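Long-range contacts in transcriptional regulator, LacI family (Burkholderia phymatum, PDB 2RGY), which probably regulates transcription in response to a small effector, such as a sugar, bound by a periplasmic-binding-protein-like core of the LacI family: residues P104-F108 with E265-E269; L193-D198 with V221-D227. All coordinates share one frame; numbering follows the deposited sequence.

Contact 1: residues P104-F108 with E265-E269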
loop_
_atom_site.group_PDB
_atom_site.type_symbol
_atom_site.label_atom_id
_atom_site.label_comp_id
_atom_site.label_asym_id
_atom_site.label_seq_id
_atom_site.Cartn_x
_atom_site.Cartn_y
_atom_site.Cartn_z
ATOM N N PRO A 104 -4.102 -5.482 30.198
ATOM C CA PRO A 104 -3.022 -6.062 29.394
ATOM C C PRO A 104 -3.364 -6.999 28.240
ATOM O O PRO A 104 -2.858 -6.810 27.132
ATOM C CB PRO A 104 -2.140 -6.729 30.440
ATOM C CG PRO A 104 -2.276 -5.772 31.606
ATOM C CD PRO A 104 -3.755 -5.497 31.631
ATOM N N ASP A 105 -4.200 -8.010 28.440
ATOM C CA ASP A 105 -4.426 -8.871 27.291
ATOM C C ASP A 105 -5.266 -8.264 26.174
ATOM O O ASP A 105 -5.562 -8.936 25.196
ATOM C CB ASP A 105 -4.958 -10.250 27.694
ATOM C CG ASP A 105 -6.100 -10.180 28.634
ATOM O OD1 ASP A 105 -6.996 -9.346 28.383
ATOM O OD2 ASP A 105 -6.114 -10.969 29.612
ATOM N N ALA A 106 -5.621 -6.989 26.308
ATOM C CA ALA A 106 -6.366 -6.290 25.262
ATOM C C ALA A 106 -5.310 -5.632 24.365
ATOM O O ALA A 106 -5.629 -4.938 23.398
ATOM C CB ALA A 106 -7.270 -5.226 25.869
ATOM N N SER A 107 -4.047 -5.866 24.712
ATOM C CA SER A 107 -2.909 -5.316 23.984
ATOM C C SER A 107 -2.053 -6.407 23.337
ATOM O O SER A 107 -1.636 -7.364 23.994
ATOM C CB SER A 107 -2.032 -4.485 24.926
ATOM O OG SER A 107 -0.814 -4.129 24.292
ATOM N N PHE A 108 -1.814 -6.249 22.038
ATOM C CA PHE A 108 -1.000 -7.183 21.270
ATOM C C PHE A 108 0.113 -6.361 20.642
ATOM O O PHE A 108 -0.114 -5.584 19.713
ATOM C CB PHE A 108 -1.861 -7.874 20.223
ATOM C CG PHE A 108 -2.749 -8.936 20.805
ATOM C CD1 PHE A 108 -2.369 -10.283 20.756
ATOM C CD2 PHE A 108 -3.939 -8.589 21.464
ATOM C CE1 PHE A 108 -3.154 -11.274 21.360
ATOM C CE2 PHE A 108 -4.734 -9.567 22.076
ATOM C CZ PHE A 108 -4.345 -10.915 22.022
ATOM N N GLU A 265 -7.264 -20.514 20.566
ATOM C CA GLU A 265 -6.214 -20.459 21.571
ATOM C C GLU A 265 -5.489 -19.201 21.114
ATOM O O GLU A 265 -5.290 -19.004 19.913
ATOM C CB GLU A 265 -5.276 -21.671 21.490
ATOM C CG GLU A 265 -5.932 -22.981 21.914
ATOM C CD GLU A 265 -4.956 -24.150 21.928
ATOM O OE1 GLU A 265 -4.485 -24.559 20.833
ATOM O OE2 GLU A 265 -4.663 -24.654 23.037
ATOM N N ILE A 266 -5.109 -18.349 22.057
ATOM C CA ILE A 266 -4.439 -17.094 21.724
ATOM C C ILE A 266 -2.953 -17.072 22.082
ATOM O O ILE A 266 -2.578 -17.407 23.202
ATOM C CB ILE A 266 -5.140 -15.919 22.437
ATOM C CG1 ILE A 266 -6.643 -15.966 22.153
ATOM C CG2 ILE A 266 -4.556 -14.590 21.976
ATOM C CD1 ILE A 266 -6.998 -15.910 20.686
ATOM N N PHE A 267 -2.115 -16.677 21.122
ATOM C CA PHE A 267 -0.666 -16.583 21.335
ATOM C C PHE A 267 -0.215 -15.129 21.185
ATOM O O PHE A 267 -0.644 -14.430 20.261
ATOM C CB PHE A 267 0.062 -17.499 20.354
ATOM C CG PHE A 267 -0.421 -18.921 20.414
ATOM C CD1 PHE A 267 -1.613 -19.292 19.782
ATOM C CD2 PHE A 267 0.260 -19.870 21.175
ATOM C CE1 PHE A 267 -2.129 -20.591 19.914
ATOM C CE2 PHE A 267 -0.242 -21.179 21.319
ATOM C CZ PHE A 267 -1.440 -21.537 20.685
ATOM N N ARG A 268 0.639 -14.680 22.102
ATOM C CA ARG A 268 1.118 -13.293 22.125
ATOM C C ARG A 268 2.627 -13.114 21.962
ATOM O O ARG A 268 3.128 -11.986 22.035
ATOM C CB ARG A 268 0.706 -12.637 23.448
ATOM C CG ARG A 268 -0.785 -12.634 23.701
ATOM C CD ARG A 268 -1.100 -12.578 25.187
ATOM N NE ARG A 268 -2.537 -12.603 25.408
ATOM C CZ ARG A 268 -3.341 -11.581 25.147
ATOM N NH1 ARG A 268 -2.836 -10.450 24.668
ATOM N NH2 ARG A 268 -4.651 -11.702 25.329
ATOM N N GLU A 269 3.351 -14.208 21.753
ATOM C CA GLU A 269 4.806 -14.129 21.623
ATOM C C GLU A 269 5.320 -14.622 20.283
ATOM O O GLU A 269 5.149 -15.790 19.937
ATOM C CB GLU A 269 5.482 -14.946 22.731
ATOM C CG GLU A 269 5.132 -14.496 24.153
ATOM C CD GLU A 269 5.456 -13.030 24.389
ATOM O OE1 GLU A 269 6.560 -12.603 23.991
ATOM O OE2 GLU A 269 4.611 -12.301 24.967
HETATM O O HOH W 1 -0.066 -9.628 24.459
#
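The guanidinium of Arg268 lies over the ring of Phe108, the two planes tilted by only 27°, so that NH1 sits above the ring, displaced toward its rim. NH1 comes to 3.1 Å from CZ of Phe108. Although the flat groups are not far from parallel, the two side chains run across each other at about a right angle. The extended run from CG to NE of Arg268 carries the charged end across to the 3-10 turn at 104-106, and on the way its CG brushes CE1 of Phe108 at 3.6 Å. The carbonyl of Asp105 accepts a hydrogen bond from Arg268 NH1 (3.2 Å to O), with the donor standing above the carbonyl plane; a second, from NH2 to the same oxygen, is less securely placed. In the guanidinium plane, a water accepts from NH1 of Arg268 and donates to O of Ser107, tying the arginine to the start of strand 107-108. Ile266 approaches the Phe108 ring at its edge, CG2 lying 3.7 Å from CE1. In this surface contact the loop between helix 244-260 and strand 273-275 packs on strand 107-108, the border of the parallel five-stranded sheet beside strand 93-96. Helix 244-260 lies alongside: Trp254 makes a cation-pi contact with Arg268, Ala251 touches Phe108, and Asn250 accepts a hydrogen bond from Phe267 N.

Contact 2: residues L193-D198 with V221-D227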
loop_
_atom_site.group_PDB
_atom_site.type_symbol
_atom_site.label_atom_id
_atom_site.label_comp_id
_atom_site.label_asym_id
_atom_site.label_seq_id
_atom_site.Cartn_x
_atom_site.Cartn_y
_atom_site.Cartn_z
ATOM N N LEU A 193 22.862 3.790 8.265
ATOM C CA LEU A 193 21.611 4.483 8.581
ATOM C C LEU A 193 20.473 3.554 8.987
ATOM O O LEU A 193 20.216 2.546 8.334
ATOM C CB LEU A 193 21.156 5.306 7.366
ATOM C CG LEU A 193 19.752 5.929 7.419
ATOM C CD1 LEU A 193 19.703 6.990 8.497
ATOM C CD2 LEU A 193 19.404 6.538 6.068
ATOM N N PHE A 194 19.798 3.906 10.073
ATOM C CA PHE A 194 18.661 3.135 10.546
ATOM C C PHE A 194 17.390 3.964 10.387
ATOM O O PHE A 194 17.294 5.076 10.912
ATOM C CB PHE A 194 18.841 2.754 12.012
ATOM C CG PHE A 194 17.618 2.152 12.636
ATOM C CD1 PHE A 194 16.858 1.201 11.951
ATOM C CD2 PHE A 194 17.262 2.484 13.943
ATOM C CE1 PHE A 194 15.760 0.580 12.562
ATOM C CE2 PHE A 194 16.163 1.872 14.577
ATOM C CZ PHE A 194 15.410 0.916 13.887
ATOM N N CYS A 195 16.430 3.417 9.650
ATOM C CA CYS A 195 15.150 4.077 9.421
ATOM C C CYS A 195 14.049 3.351 10.185
ATOM O O CYS A 195 13.870 2.144 10.039
ATOM C CB CYS A 195 14.830 4.092 7.929
ATOM S SG CYS A 195 15.978 5.105 6.998
ATOM N N ALA A 196 13.306 4.108 10.984
ATOM C CA ALA A 196 12.234 3.582 11.824
ATOM C C ALA A 196 11.204 2.692 11.124
ATOM O O ALA A 196 10.507 1.920 11.786
ATOM C CB ALA A 196 11.532 4.735 12.539
ATOM N N ASN A 197 11.088 2.817 9.805
ATOM C CA ASN A 197 10.171 1.970 9.044
ATOM C C ASN A 197 10.642 1.890 7.598
ATOM O O ASN A 197 11.372 2.767 7.130
ATOM C CB ASN A 197 8.715 2.471 9.151
ATOM C CG ASN A 197 8.401 3.643 8.231
ATOM O OD1 ASN A 197 9.291 4.349 7.754
ATOM N ND2 ASN A 197 7.110 3.864 7.997
ATOM N N ASP A 198 10.251 0.822 6.912
ATOM C CA ASP A 198 10.651 0.603 5.525
ATOM C C ASP A 198 10.264 1.752 4.591
ATOM O O ASP A 198 11.003 2.064 3.656
ATOM C CB ASP A 198 10.057 -0.711 4.996
ATOM C CG ASP A 198 10.687 -1.943 5.643
ATOM O OD1 ASP A 198 11.738 -1.810 6.304
ATOM O OD2 ASP A 198 10.140 -3.052 5.486
ATOM N N VAL A 221 21.960 0.753 4.632
ATOM C CA VAL A 221 20.659 1.175 5.135
ATOM C C VAL A 221 19.824 0.003 5.620
ATOM O O VAL A 221 19.688 -0.992 4.921
ATOM C CB VAL A 221 19.858 1.907 4.023
ATOM C CG1 VAL A 221 18.510 2.374 4.562
ATOM C CG2 VAL A 221 20.662 3.081 3.485
ATOM N N ILE A 222 19.265 0.113 6.818
ATOM C CA ILE A 222 18.418 -0.956 7.326
ATOM C C ILE A 222 17.056 -0.397 7.717
ATOM O O ILE A 222 16.971 0.622 8.395
ATOM C CB ILE A 222 19.039 -1.663 8.538
ATOM C CG1 ILE A 222 18.102 -2.775 9.004
ATOM C CG2 ILE A 222 19.292 -0.673 9.657
ATOM C CD1 ILE A 222 18.749 -3.757 9.981
ATOM N N GLY A 223 15.993 -1.063 7.278
ATOM C CA GLY A 223 14.656 -0.594 7.587
ATOM C C GLY A 223 14.009 -1.310 8.757
ATOM O O GLY A 223 14.668 -2.049 9.485
ATOM N N TYR A 224 12.706 -1.112 8.927
ATOM C CA TYR A 224 11.992 -1.728 10.037
ATOM C C TYR A 224 10.567 -2.048 9.590
ATOM O O TYR A 224 9.913 -1.214 8.969
ATOM C CB TYR A 224 11.970 -0.758 11.214
ATOM C CG TYR A 224 11.697 -1.386 12.554
ATOM C CD1 TYR A 224 12.742 -1.728 13.411
ATOM C CD2 TYR A 224 10.392 -1.595 12.988
ATOM C CE1 TYR A 224 12.490 -2.258 14.683
ATOM C CE2 TYR A 224 10.123 -2.127 14.251
ATOM C CZ TYR A 224 11.175 -2.454 15.098
ATOM O OH TYR A 224 10.907 -2.950 16.363
ATOM N N ASP A 225 10.116 -3.259 9.920
ATOM C CA ASP A 225 8.789 -3.795 9.593
ATOM C C ASP A 225 8.940 -5.020 8.698
ATOM O O ASP A 225 8.380 -6.078 8.977
ATOM C CB ASP A 225 7.889 -2.782 8.845
ATOM C CG ASP A 225 7.381 -1.648 9.731
ATOM O OD1 ASP A 225 7.303 -1.818 10.962
ATOM O OD2 ASP A 225 7.028 -0.573 9.187
ATOM N N ASP A 226 9.719 -4.853 7.634
ATOM C CA ASP A 226 9.957 -5.874 6.610
ATOM C C ASP A 226 8.664 -5.981 5.824
ATOM O O ASP A 226 8.129 -7.069 5.576
ATOM C CB ASP A 226 10.340 -7.236 7.200
ATOM C CG ASP A 226 10.783 -8.230 6.123
ATOM O OD1 ASP A 226 11.164 -7.777 5.020
ATOM O OD2 ASP A 226 10.764 -9.454 6.378
ATOM N N ASP A 227 8.158 -4.805 5.459
ATOM C CA ASP A 227 6.937 -4.693 4.690
ATOM C C ASP A 227 7.281 -5.295 3.332
ATOM O O ASP A 227 8.451 -5.310 2.932
ATOM C CB ASP A 227 6.530 -3.213 4.628
ATOM C CG ASP A 227 5.731 -2.783 5.869
ATOM O OD1 ASP A 227 5.750 -1.581 6.226
ATOM O OD2 ASP A 227 5.062 -3.653 6.485
#
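Phe194 and Tyr224 meet where CZ of the phenylalanine comes to 3.8 Å from CD1 of the tyrosine, which lies in the plane of the Phe194 ring at its edge. The same ring fits against Ile222, its CD1 packing 3.8 Å from CG2 of the isoleucine. On the other sheet face, Leu193 and Val221 are neighbours in looser apolar contact. Between the parallel strands, Ile222 N bonds to Leu193 O and Cys195 N to Ile222 O, the latter almost straight (179°). At the end of strand 220-223, the backbone of Gly223 lies against the carboxylate of Asp198, whose OD1 is 3.4 Å from the glycine C. With CG beside its backbone N (chi1 -69°), Asp198 reaches into the turn at 225-227, where OD2 accepts a 2.6 Å bond from Asp227 N and a weak one from Asp226 N, while OD1 is held by Ser239. Asp198 N also bonds to Tyr224 O at 2.9 Å. Asn197 caps helix 198-210 through Met200 N. This is the start and finish of a right-handed beta-alpha-beta crossover: helix 198-210 covers the Leu193 and Val221 face, while helices 112-125 and 141-155 pack against the Phe194 and Ile222 face.

Overall arrangement
Contact 2 is nested along the chain within the loop that contact 1 closes, and the two lie on opposite sides of the chain's centre, with centres 25 Å apart and nearest atoms about 12 Å apart. They belong to different sheets. Contact 1 borders the parallel sheet ending in strand 107-108, whereas contact 2 joins two inner strands of the mixed six-stranded sheet, 192-195 and 220-223. Two sheets with flanking helices fit the two-lobed periplasmic-binding-protein architecture of LacI-family cores. Because 265-269 precedes strand 273-275 of the second sheet, contact 1 brings late chain back against the first lobe, while contact 2 is internal to the second.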